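Local coordinates for MmeI (Methylophilus methylotrophus, PDB 5HR4), which is a Type IIL restriction-modification enzyme that binds DNA and probably transfers a methyl group from S-adenosylmethionine to N6 of adenine, at residues Arg355-Phe360 with Cys475-Gly480; Gln408-Glu413 with Thr453-Asn458; Glu681-Thr686 with Leu748-Ser753. All coordinates share one frame; numbering follows the deposited sequence.

Contact 1. Residues Arg355-Phe360 with Cys475-Gly480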
loop_
_atom_site.group_PDB
_atom_site.type_symbol
_atom_site.label_atom_id
_atom_site.label_comp_id
_atom_site.label_asym_id
_atom_site.label_seq_id
_atom_site.Cartn_x
_atom_site.Cartn_y
_atom_site.Cartn_z
ATOM N N ARG A 355 24.730 -18.659 -7.598
ATOM C CA ARG A 355 23.991 -19.312 -8.676
ATOM C C ARG A 355 22.781 -20.079 -8.159
ATOM O O ARG A 355 21.783 -20.210 -8.876
ATOM C CB ARG A 355 24.907 -20.261 -9.454
ATOM C CG ARG A 355 24.207 -21.091 -10.550
ATOM C CD ARG A 355 23.530 -20.210 -11.607
ATOM N NE ARG A 355 22.879 -21.018 -12.637
ATOM C CZ ARG A 355 21.747 -20.703 -13.267
ATOM N NH1 ARG A 355 21.100 -19.579 -12.993
ATOM N NH2 ARG A 355 21.262 -21.520 -14.186
ATOM N N GLY A 356 22.841 -20.588 -6.929
ATOM C CA GLY A 356 21.771 -21.407 -6.395
ATOM C C GLY A 356 20.687 -20.672 -5.636
ATOM O O GLY A 356 19.833 -21.331 -5.037
ATOM N N LEU A 357 20.698 -19.334 -5.629
ATOM C CA LEU A 357 19.705 -18.540 -4.910
ATOM C C LEU A 357 18.459 -18.351 -5.767
ATOM O O LEU A 357 18.564 -18.012 -6.950
ATOM C CB LEU A 357 20.275 -17.173 -4.539
ATOM C CG LEU A 357 21.356 -16.981 -3.481
ATOM C CD1 LEU A 357 21.691 -15.502 -3.436
ATOM C CD2 LEU A 357 20.903 -17.445 -2.102
ATOM N N THR A 358 17.283 -18.547 -5.177
ATOM C CA THR A 358 16.023 -18.385 -5.898
ATOM C C THR A 358 15.185 -17.291 -5.247
ATOM O O THR A 358 15.171 -17.155 -4.013
ATOM C CB THR A 358 15.226 -19.699 -5.953
ATOM O OG1 THR A 358 15.095 -20.245 -4.636
ATOM C CG2 THR A 358 15.936 -20.716 -6.808
ATOM N N PHE A 359 14.492 -16.505 -6.079
ATOM C CA PHE A 359 13.671 -15.388 -5.617
ATOM C C PHE A 359 12.228 -15.566 -6.075
ATOM O O PHE A 359 11.974 -15.912 -7.230
ATOM C CB PHE A 359 14.248 -14.064 -6.122
ATOM C CG PHE A 359 15.684 -13.847 -5.711
ATOM C CD1 PHE A 359 15.992 -13.156 -4.544
ATOM C CD2 PHE A 359 16.718 -14.374 -6.465
ATOM C CE1 PHE A 359 17.287 -12.985 -4.150
ATOM C CE2 PHE A 359 18.029 -14.185 -6.076
ATOM C CZ PHE A 359 18.309 -13.487 -4.919
ATOM N N PHE A 360 11.287 -15.294 -5.171
ATOM C CA PHE A 360 9.883 -15.668 -5.349
ATOM C C PHE A 360 8.973 -14.516 -4.928
ATOM O O PHE A 360 8.811 -14.255 -3.729
ATOM C CB PHE A 360 9.594 -16.929 -4.532
ATOM C CG PHE A 360 8.270 -17.561 -4.807
ATOM C CD1 PHE A 360 7.444 -17.100 -5.827
ATOM C CD2 PHE A 360 7.854 -18.638 -4.038
ATOM C CE1 PHE A 360 6.205 -17.684 -6.061
ATOM C CE2 PHE A 360 6.630 -19.234 -4.259
ATOM C CZ PHE A 360 5.796 -18.753 -5.279
ATOM N N CYS A 475 13.649 -22.991 -2.464
ATOM C CA CYS A 475 13.377 -21.565 -2.447
ATOM C C CYS A 475 14.192 -20.879 -1.357
ATOM O O CYS A 475 14.461 -21.469 -0.305
ATOM C CB CYS A 475 11.881 -21.305 -2.230
ATOM S SG CYS A 475 11.448 -19.629 -1.679
ATOM N N CYS A 476 14.565 -19.617 -1.608
ATOM C CA CYS A 476 15.381 -18.845 -0.673
ATOM C C CYS A 476 14.678 -17.597 -0.148
ATOM O O CYS A 476 14.517 -17.457 1.073
ATOM C CB CYS A 476 16.708 -18.468 -1.334
ATOM S SG CYS A 476 17.729 -19.897 -1.655
ATOM N N PHE A 477 14.262 -16.675 -1.013
ATOM C CA PHE A 477 13.632 -15.452 -0.543
ATOM C C PHE A 477 12.239 -15.279 -1.140
ATOM O O PHE A 477 11.996 -15.607 -2.308
ATOM C CB PHE A 477 14.513 -14.250 -0.853
ATOM C CG PHE A 477 15.901 -14.421 -0.381
ATOM C CD1 PHE A 477 16.266 -14.036 0.900
ATOM C CD2 PHE A 477 16.852 -15.006 -1.196
ATOM C CE1 PHE A 477 17.560 -14.207 1.352
ATOM C CE2 PHE A 477 18.145 -15.194 -0.741
ATOM C CZ PHE A 477 18.495 -14.784 0.532
ATOM N N ILE A 478 11.327 -14.779 -0.310
ATOM C CA ILE A 478 9.984 -14.401 -0.709
ATOM C C ILE A 478 9.875 -12.902 -0.481
ATOM O O ILE A 478 9.986 -12.432 0.660
ATOM C CB ILE A 478 8.915 -15.173 0.080
ATOM C CG1 ILE A 478 8.914 -16.643 -0.322
ATOM C CG2 ILE A 478 7.529 -14.612 -0.160
ATOM C CD1 ILE A 478 7.953 -17.431 0.478
ATOM N N LEU A 479 9.691 -12.147 -1.563
ATOM C CA LEU A 479 9.563 -10.705 -1.465
ATOM C C LEU A 479 8.504 -10.204 -2.430
ATOM O O LEU A 479 8.260 -10.811 -3.473
ATOM C CB LEU A 479 10.888 -10.008 -1.761
ATOM C CG LEU A 479 11.777 -10.519 -2.889
ATOM C CD1 LEU A 479 11.328 -10.011 -4.205
ATOM C CD2 LEU A 479 13.177 -10.009 -2.618
ATOM N N GLY A 480 7.896 -9.079 -2.092
ATOM C CA GLY A 480 7.062 -8.396 -3.054
ATOM C C GLY A 480 6.148 -7.396 -2.388
ATOM O O GLY A 480 6.150 -7.222 -1.172
#

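Contact 2. Residues Gln408-Glu413 with Thr453-Asn458. With SFG (sinefungin), chain H.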
loop_
_atom_site.group_PDB
_atom_site.type_symbol
_atom_site.label_atom_id
_atom_site.label_comp_id
_atom_site.label_asym_id
_atom_site.label_seq_id
_atom_site.Cartn_x
_atom_site.Cartn_y
_atom_site.Cartn_z
ATOM N N GLN A 408 16.443 -18.185 -12.104
ATOM C CA GLN A 408 16.435 -18.146 -10.652
ATOM C C GLN A 408 15.268 -17.334 -10.101
ATOM O O GLN A 408 15.144 -17.196 -8.880
ATOM C CB GLN A 408 17.768 -17.583 -10.139
ATOM C CG GLN A 408 18.967 -18.263 -10.765
ATOM C CD GLN A 408 20.308 -17.597 -10.440
ATOM O OE1 GLN A 408 21.141 -17.401 -11.328
ATOM N NE2 GLN A 408 20.515 -17.244 -9.175
ATOM N N PHE A 409 14.380 -16.836 -10.958
ATOM C CA PHE A 409 13.331 -15.930 -10.519
ATOM C C PHE A 409 11.945 -16.481 -10.838
ATOM O O PHE A 409 11.698 -17.004 -11.932
ATOM C CB PHE A 409 13.567 -14.552 -11.127
ATOM C CG PHE A 409 14.850 -13.935 -10.663
ATOM C CD1 PHE A 409 16.055 -14.256 -11.275
ATOM C CD2 PHE A 409 14.863 -13.081 -9.569
ATOM C CE1 PHE A 409 17.272 -13.687 -10.813
ATOM C CE2 PHE A 409 16.049 -12.519 -9.112
ATOM C CZ PHE A 409 17.258 -12.832 -9.732
ATOM N N PHE A 410 11.053 -16.357 -9.854
ATOM C CA PHE A 410 9.766 -17.028 -9.803
ATOM C C PHE A 410 8.726 -16.014 -9.357
ATOM O O PHE A 410 8.991 -15.226 -8.445
ATOM C CB PHE A 410 9.798 -18.207 -8.805
ATOM C CG PHE A 410 10.762 -19.320 -9.173
ATOM C CD1 PHE A 410 12.109 -19.250 -8.826
ATOM C CD2 PHE A 410 10.313 -20.454 -9.845
ATOM C CE1 PHE A 410 13.001 -20.292 -9.165
ATOM C CE2 PHE A 410 11.194 -21.483 -10.192
ATOM C CZ PHE A 410 12.536 -21.397 -9.853
ATOM N N GLY A 411 7.542 -16.035 -9.968
ATOM C CA GLY A 411 6.528 -15.054 -9.624
ATOM C C GLY A 411 5.127 -15.505 -9.976
ATOM O O GLY A 411 4.922 -16.275 -10.923
ATOM N N ILE A 412 4.149 -14.993 -9.219
ATOM C CA ILE A 412 2.723 -15.209 -9.467
ATOM C C ILE A 412 2.050 -13.853 -9.709
ATOM O O ILE A 412 2.260 -12.904 -8.943
ATOM C CB ILE A 412 2.044 -15.932 -8.288
ATOM C CG1 ILE A 412 2.753 -17.241 -7.922
ATOM C CG2 ILE A 412 0.621 -16.216 -8.632
ATOM C CD1 ILE A 412 2.381 -17.787 -6.534
ATOM N N GLU A 413 1.216 -13.773 -10.747
ATOM C CA GLU A 413 0.593 -12.514 -11.144
ATOM C C GLU A 413 -0.749 -12.803 -11.830
ATOM O O GLU A 413 -0.827 -13.633 -12.741
ATOM C CB GLU A 413 1.555 -11.732 -12.052
ATOM C CG GLU A 413 0.964 -10.594 -12.873
ATOM C CD GLU A 413 0.244 -9.521 -12.030
ATOM O OE1 GLU A 413 0.737 -9.183 -10.929
ATOM O OE2 GLU A 413 -0.827 -9.016 -12.472
ATOM N N THR A 453 14.712 -19.263 -19.049
ATOM C CA THR A 453 13.449 -18.577 -18.919
ATOM C C THR A 453 13.042 -18.426 -17.455
ATOM O O THR A 453 13.206 -19.365 -16.650
ATOM C CB THR A 453 12.323 -19.279 -19.713
ATOM O OG1 THR A 453 11.873 -20.443 -19.010
ATOM C CG2 THR A 453 12.805 -19.683 -21.118
ATOM N N PRO A 454 12.540 -17.248 -17.084
ATOM C CA PRO A 454 11.925 -17.071 -15.763
ATOM C C PRO A 454 10.749 -18.014 -15.578
ATOM O O PRO A 454 10.299 -18.699 -16.501
ATOM C CB PRO A 454 11.448 -15.621 -15.762
ATOM C CG PRO A 454 12.087 -14.976 -16.923
ATOM C CD PRO A 454 12.542 -16.020 -17.892
ATOM N N HIS A 455 10.232 -18.017 -14.359
ATOM C CA HIS A 455 9.118 -18.871 -13.975
ATOM C C HIS A 455 8.022 -17.994 -13.380
ATOM O O HIS A 455 7.722 -18.070 -12.180
ATOM C CB HIS A 455 9.587 -19.953 -13.008
ATOM C CG HIS A 455 10.688 -20.810 -13.559
ATOM N ND1 HIS A 455 12.002 -20.691 -13.151
ATOM C CD2 HIS A 455 10.674 -21.794 -14.494
ATOM C CE1 HIS A 455 12.747 -21.567 -13.805
ATOM N NE2 HIS A 455 11.966 -22.247 -14.628
ATOM N N ILE A 456 7.445 -17.147 -14.230
ATOM C CA ILE A 456 6.290 -16.326 -13.882
ATOM C C ILE A 456 5.024 -17.088 -14.253
ATOM O O ILE A 456 4.821 -17.457 -15.416
ATOM C CB ILE A 456 6.332 -14.978 -14.613
ATOM C CG1 ILE A 456 7.704 -14.319 -14.425
ATOM C CG2 ILE A 456 5.206 -14.070 -14.125
ATOM C CD1 ILE A 456 8.060 -14.071 -12.987
ATOM N N LEU A 457 4.170 -17.317 -13.271
ATOM C CA LEU A 457 2.882 -17.945 -13.511
ATOM C C LEU A 457 1.762 -16.897 -13.490
ATOM O O LEU A 457 1.752 -15.995 -12.646
ATOM C CB LEU A 457 2.622 -19.014 -12.455
ATOM C CG LEU A 457 1.302 -19.746 -12.634
ATOM C CD1 LEU A 457 1.315 -20.455 -13.964
ATOM C CD2 LEU A 457 1.085 -20.711 -11.475
ATOM N N ASN A 458 0.827 -17.012 -14.429
ATOM C CA ASN A 458 -0.369 -16.175 -14.451
ATOM C C ASN A 458 -1.456 -16.957 -13.731
ATOM O O ASN A 458 -2.059 -17.867 -14.302
ATOM C CB ASN A 458 -0.777 -15.828 -15.881
ATOM C CG ASN A 458 -2.095 -15.043 -15.952
ATOM O OD1 ASN A 458 -2.776 -15.050 -16.982
ATOM N ND2 ASN A 458 -2.453 -14.361 -14.863
HETATM N N SFG H . 5.475 -5.108 -7.308
HETATM C CA SFG H . 4.883 -4.932 -8.617
HETATM C C SFG H . 5.741 -3.927 -9.363
HETATM O O SFG H . 6.733 -3.436 -8.780
HETATM O OXT SFG H . 5.481 -3.592 -10.543
HETATM C CB SFG H . 3.457 -4.408 -8.485
HETATM C CG SFG H . 2.687 -5.365 -7.587
HETATM C CD SFG H . 1.380 -4.675 -7.267
HETATM N NE SFG H . 1.647 -3.750 -6.184
HETATM C "C5'" SFG H . 0.282 -5.681 -6.885
HETATM C "C4'" SFG H . 0.032 -6.800 -7.952
HETATM O "O4'" SFG H . -0.631 -7.774 -7.394
HETATM C "C3'" SFG H . -0.870 -6.365 -9.120
HETATM O "O3'" SFG H . -0.113 -6.371 -10.243
HETATM C "C2'" SFG H . -2.029 -7.402 -9.184
HETATM O "O2'" SFG H . -2.327 -7.814 -10.585
HETATM C "C1'" SFG H . -1.568 -8.422 -8.534
HETATM N N9 SFG H . -2.568 -9.144 -7.810
HETATM C C8 SFG H . -3.624 -8.666 -7.159
HETATM N N7 SFG H . -4.261 -9.688 -6.584
HETATM C C5 SFG H . -3.587 -10.800 -6.878
HETATM C C6 SFG H . -3.823 -12.111 -6.546
HETATM N N6 SFG H . -4.854 -12.749 -5.764
HETATM N N1 SFG H . -3.009 -13.075 -6.957
HETATM C C2 SFG H . -1.932 -12.749 -7.713
HETATM N N3 SFG H . -1.702 -11.452 -8.046
HETATM C C4 SFG H . -2.533 -10.472 -7.627
#

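Contact 3. Residues Glu681-Thr686 with Leu748-Ser753. With nucleotides of chain C; nucleotides of chain B.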
loop_
_atom_site.group_PDB
_atom_site.type_symbol
_atom_site.label_atom_id
_atom_site.label_comp_id
_atom_site.label_asym_id
_atom_site.label_seq_id
_atom_site.Cartn_x
_atom_site.Cartn_y
_atom_site.Cartn_z
ATOM N N GLU A 681 -16.261 20.306 11.607
ATOM C CA GLU A 681 -16.967 21.506 12.074
ATOM C C GLU A 681 -16.580 21.889 13.497
ATOM O O GLU A 681 -16.565 23.077 13.829
ATOM C CB GLU A 681 -18.486 21.313 12.005
ATOM C CG GLU A 681 -19.110 21.501 10.624
ATOM C CD GLU A 681 -18.911 20.296 9.691
ATOM O OE1 GLU A 681 -18.834 19.131 10.183
ATOM O OE2 GLU A 681 -18.828 20.536 8.457
ATOM N N PHE A 682 -16.286 20.902 14.345
ATOM C CA PHE A 682 -15.980 21.116 15.758
ATOM C C PHE A 682 -14.544 21.604 15.952
ATOM O O PHE A 682 -14.304 22.603 16.635
ATOM C CB PHE A 682 -16.213 19.802 16.522
ATOM C CG PHE A 682 -15.757 19.831 17.956
ATOM C CD1 PHE A 682 -16.565 20.376 18.943
ATOM C CD2 PHE A 682 -14.528 19.310 18.320
ATOM C CE1 PHE A 682 -16.165 20.402 20.261
ATOM C CE2 PHE A 682 -14.112 19.329 19.645
ATOM C CZ PHE A 682 -14.930 19.880 20.617
ATOM N N ILE A 683 -13.581 20.891 15.366
ATOM C CA ILE A 683 -12.185 21.312 15.398
ATOM C C ILE A 683 -12.020 22.723 14.843
ATOM O O ILE A 683 -11.213 23.513 15.353
ATOM C CB ILE A 683 -11.321 20.295 14.628
ATOM C CG1 ILE A 683 -11.054 19.074 15.504
ATOM C CG2 ILE A 683 -10.033 20.925 14.161
ATOM C CD1 ILE A 683 -10.682 17.842 14.743
ATOM N N ASN A 684 -12.770 23.072 13.802
ATOM C CA ASN A 684 -12.528 24.303 13.066
ATOM C C ASN A 684 -13.578 25.365 13.324
ATOM O O ASN A 684 -13.615 26.376 12.608
ATOM C CB ASN A 684 -12.453 24.016 11.577
ATOM C CG ASN A 684 -11.289 23.179 11.249
ATOM O OD1 ASN A 684 -10.192 23.432 11.752
ATOM N ND2 ASN A 684 -11.502 22.128 10.454
ATOM N N ASN A 685 -14.443 25.148 14.305
ATOM C CA ASN A 685 -15.496 26.096 14.641
ATOM C C ASN A 685 -16.263 26.560 13.399
ATOM O O ASN A 685 -16.416 27.756 13.148
ATOM C CB ASN A 685 -14.916 27.290 15.398
ATOM C CG ASN A 685 -15.870 27.822 16.416
ATOM O OD1 ASN A 685 -16.504 27.052 17.136
ATOM N ND2 ASN A 685 -16.012 29.141 16.469
ATOM N N THR A 686 -16.737 25.603 12.608
ATOM C CA THR A 686 -17.562 25.896 11.442
ATOM C C THR A 686 -19.019 25.564 11.754
ATOM O O THR A 686 -19.300 24.694 12.583
ATOM C CB THR A 686 -17.067 25.113 10.216
ATOM O OG1 THR A 686 -15.743 25.538 9.899
ATOM C CG2 THR A 686 -17.945 25.367 8.994
ATOM N N LEU A 748 -17.485 15.728 23.449
ATOM C CA LEU A 748 -17.284 15.288 22.073
ATOM C C LEU A 748 -15.808 15.034 21.785
ATOM O O LEU A 748 -14.961 15.883 22.089
ATOM C CB LEU A 748 -17.817 16.351 21.115
ATOM C CG LEU A 748 -17.958 15.986 19.636
ATOM C CD1 LEU A 748 -18.952 16.933 18.994
ATOM C CD2 LEU A 748 -16.621 16.062 18.905
ATOM N N ILE A 749 -15.508 13.904 21.147
ATOM C CA ILE A 749 -14.160 13.555 20.705
ATOM C C ILE A 749 -14.177 13.387 19.190
ATOM O O ILE A 749 -14.878 12.512 18.678
ATOM C CB ILE A 749 -13.638 12.265 21.359
ATOM C CG1 ILE A 749 -13.773 12.304 22.887
ATOM C CG2 ILE A 749 -12.200 12.019 20.921
ATOM C CD1 ILE A 749 -15.139 11.847 23.425
ATOM N N PRO A 750 -13.435 14.186 18.429
ATOM C CA PRO A 750 -13.408 14.006 16.972
ATOM C C PRO A 750 -12.810 12.665 16.571
ATOM O O PRO A 750 -11.885 12.157 17.209
ATOM C CB PRO A 750 -12.529 15.166 16.492
ATOM C CG PRO A 750 -12.731 16.222 17.535
ATOM C CD PRO A 750 -12.822 15.458 18.834
ATOM N N GLU A 751 -13.319 12.106 15.468
ATOM C CA GLU A 751 -12.902 10.761 15.093
ATOM C C GLU A 751 -11.574 10.760 14.337
ATOM O O GLU A 751 -10.672 9.987 14.668
ATOM C CB GLU A 751 -13.994 10.088 14.270
ATOM C CG GLU A 751 -13.799 8.589 14.088
ATOM C CD GLU A 751 -13.875 8.175 12.634
ATOM O OE1 GLU A 751 -13.465 8.985 11.766
ATOM O OE2 GLU A 751 -14.346 7.051 12.363
ATOM N N THR A 752 -11.424 11.629 13.340
ATOM C CA THR A 752 -10.285 11.617 12.427
ATOM C C THR A 752 -9.674 13.009 12.395
ATOM O O THR A 752 -10.366 13.972 12.050
ATOM C CB THR A 752 -10.748 11.188 11.035
ATOM O OG1 THR A 752 -11.428 9.933 11.151
ATOM C CG2 THR A 752 -9.601 11.045 10.066
ATOM N N SER A 753 -8.384 13.123 12.748
ATOM C CA SER A 753 -7.796 14.440 13.012
ATOM C C SER A 753 -6.273 14.366 12.990
ATOM O O SER A 753 -5.678 13.311 13.229
ATOM C CB SER A 753 -8.260 15.005 14.352
ATOM O OG SER A 753 -7.880 14.147 15.415
ATOM P P DG C 6 -8.404 18.395 10.771
ATOM O OP1 DG C 6 -8.761 19.813 10.536
ATOM O OP2 DG C 6 -7.643 17.993 11.989
ATOM O "O5'" DG C 6 -9.650 17.371 10.697
ATOM C "C5'" DG C 6 -10.935 17.810 10.432
ATOM C "C4'" DG C 6 -11.594 16.971 9.346
ATOM O "O4'" DG C 6 -10.654 16.586 8.330
ATOM C "C3'" DG C 6 -12.306 15.694 9.790
ATOM O "O3'" DG C 6 -13.542 15.719 9.176
ATOM C "C2'" DG C 6 -11.450 14.580 9.207
ATOM C "C1'" DG C 6 -10.887 15.245 7.961
ATOM N N9 DG C 6 -9.600 14.713 7.563
ATOM C C8 DG C 6 -8.395 15.003 8.159
ATOM N N7 DG C 6 -7.389 14.412 7.599
ATOM C C5 DG C 6 -7.951 13.683 6.559
ATOM C C6 DG C 6 -7.334 12.853 5.604
ATOM O O6 DG C 6 -6.139 12.584 5.491
ATOM N N1 DG C 6 -8.253 12.299 4.724
ATOM C C2 DG C 6 -9.608 12.527 4.755
ATOM N N2 DG C 6 -10.330 11.905 3.813
ATOM N N3 DG C 6 -10.208 13.314 5.649
ATOM C C4 DG C 6 -9.318 13.853 6.522
ATOM P P DC B 5 -9.372 0.949 12.318
ATOM O OP1 DC B 5 -8.280 -0.032 12.544
ATOM O OP2 DC B 5 -9.308 2.340 12.800
ATOM O "O5'" DC B 5 -9.569 1.081 10.749
ATOM C "C5'" DC B 5 -9.805 -0.052 9.971
ATOM C "C4'" DC B 5 -10.478 0.374 8.694
ATOM O "O4'" DC B 5 -11.736 0.984 8.996
ATOM C "C3'" DC B 5 -9.751 1.465 7.943
ATOM O "O3'" DC B 5 -8.741 0.893 7.164
ATOM C "C2'" DC B 5 -10.864 2.081 7.081
ATOM C "C1'" DC B 5 -12.137 1.708 7.855
ATOM N N1 DC B 5 -12.929 2.844 8.305
ATOM C C2 DC B 5 -14.201 3.036 7.765
ATOM O O2 DC B 5 -14.596 2.263 6.893
ATOM N N3 DC B 5 -14.954 4.075 8.198
ATOM C C4 DC B 5 -14.467 4.891 9.144
ATOM N N4 DC B 5 -15.236 5.909 9.559
ATOM C C5 DC B 5 -13.168 4.696 9.707
ATOM C C6 DC B 5 -12.449 3.664 9.267
#

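Contact 1. Residues Arg355-Phe360 with Cys475-Gly480
The carbonyl oxygen Thr358 O is gripped by two backbone N-H groups of the facing segment. Phe477 N carries most of that hold, lying 3.2 Å from Thr358 O, nearly along the C=O axis and with an almost straight N-H...O angle of 166°, whereas Cys476 N adds a weak second bond. Two residues on, Phe360 faces Ile478 and spans it in the usual parallel manner: its N-H makes a weak bond to Phe477 O, while Phe360 O accepts Leu479 N at 3.1 Å from above the carbonyl plane. The hydroxyl of Thr358 donates to Lys474 O. Gly356, just past the end of helix 344-355, leads into this pairing, which joins strands 359-361 and 477-480 in the middle of the parallel part of a Rossmann-like methyltransferase sheet. Their far ends run on into the glycine-containing loop of that fold and, directly after Gly480, into the Asn-Pro-Pro-Phe motif familiar from adenine-N6 DNA methyltransferases. On one face of the sheet the Phe359 and Phe477 rings lie side by side and point the same way, both with CG anti to the carbonyl carbon. Their planes are 16° apart but slid so far that they barely overlap, with Phe359 CE1 3.6 Å from Phe477 CD2. Leu357 reaches the edge of the Phe477 ring, CD2 to CE2 3.8 Å, and the same methyl touches Cys476 SG at 4.0 Å. Phe329 of helix 318-340 meets both rings, and helix 368-388 covers Phe359. On the other face Phe360, its CG anti to the backbone N (chi1 -170°), has Cys475 SG at its ring edge, and Trp466 packs edge-to-face against it.

Contact 2. Residues Gln408-Glu413 with Thr453-Asn458
His455 lays its imidazole against one face of the Phe410 ring, ND1 3.2 Å from CE2. The two side chains run the same way, each with CG anti to its carbonyl carbon, and the planes are 16° apart; the rings are slid, so overlap is slight. Between these residues' strands the parallel backbones are paired: Gly411 N bonds to His455 O, and Leu457 N meets Gly411 O at 2.7 Å, almost along the C=O axis. Gly411 suits its place, because a beta-carbon would run into Ile456 CD1, which lies 3.6 Å from Gly411 N. Further along, Asn458 ND2 donates to a lone pair of Glu413 O, 2.8 Å away in the carbonyl plane. The Glu413 side chain, bent at chi2, leads off to sinefungin and takes both ribose hydroxyls, O3' on OE1 at 3.0 Å and O2' on OE2 at 2.7 Å, the role of the acidic residue at or near the C-terminal end of the second strand in Rossmann-like methyltransferases. Helix 416-440 links the two strands in a beta-alpha-beta crossover, leaving 455-458 outermost in the sheet, while 409-413 is flanked on its other side by strand 359-361 and Phe409 and Ile456 pack on helix 368-388.

Contact 3. Residues Glu681-Thr686 with Leu748-Ser753
Four apolar side chains interlock closely here, while the segments diverge toward the DNA and the solvent. In the close part Leu748 and Phe682 meet tip to tip: methyl CD2 sits over a face of the ring, 4.0 Å from its centroid and 15° off the normal, a CH-pi contact. Pro750 crosses the same side chain at about a right angle, CG 3.7 Å from Phe682 CD2. Beside it Ile683 CD1 touches both Pro750 CB at 3.7 Å and Ser753 CB at 3.8 Å. The looser part begins at Asn684, where the helix ends; Asn685 and Thr686 turn away into solvent. On the opposing segment Glu751 leaves the backbone on the side away from the helix, and its buried carboxylate reaches the DNA, where OE2 accepts the amino group N4 of cytosine DC5 of chain B at 3.2 Å. Its other oxygen, OE1, receives the hydroxyl of Thr752, which would tend to limit how the carboxylate rotates. An alanine in place of Glu751 would lack both carboxylate oxygens, and so the bonds to N4 of the cytosine and to Thr752, and would probably weaken recognition of that base. Strand 746-750 runs between strands 763-765 and 775-779, Val765 touching both Phe682 and Leu748, while helix 852-856 packs on Phe682 and Ile683 at the end of helix 679-683.

Followed from the N terminus, the chain opens contact 1 at 355-360 and contact 2 at 408-413. Segment 453-458 closes contact 2 first, and 475-480 then closes contact 1, so the shorter loop nests inside the longer one. Their centres lie about 11 Å apart in one sheet, where strands 359-361 and 409-413 are direct neighbours; together they order four strands of the methyltransferase domain as 455-458, 409-413, 359-361, 477-480. Contact 3 follows in series, opening at 681-686 and closing at 748-753 within the target recognition domain. Its centre is about 50 Å from that of contact 2, on the opposite side of the chain's centre; there it joins a helix end to a separate antiparallel sheet beside the DNA.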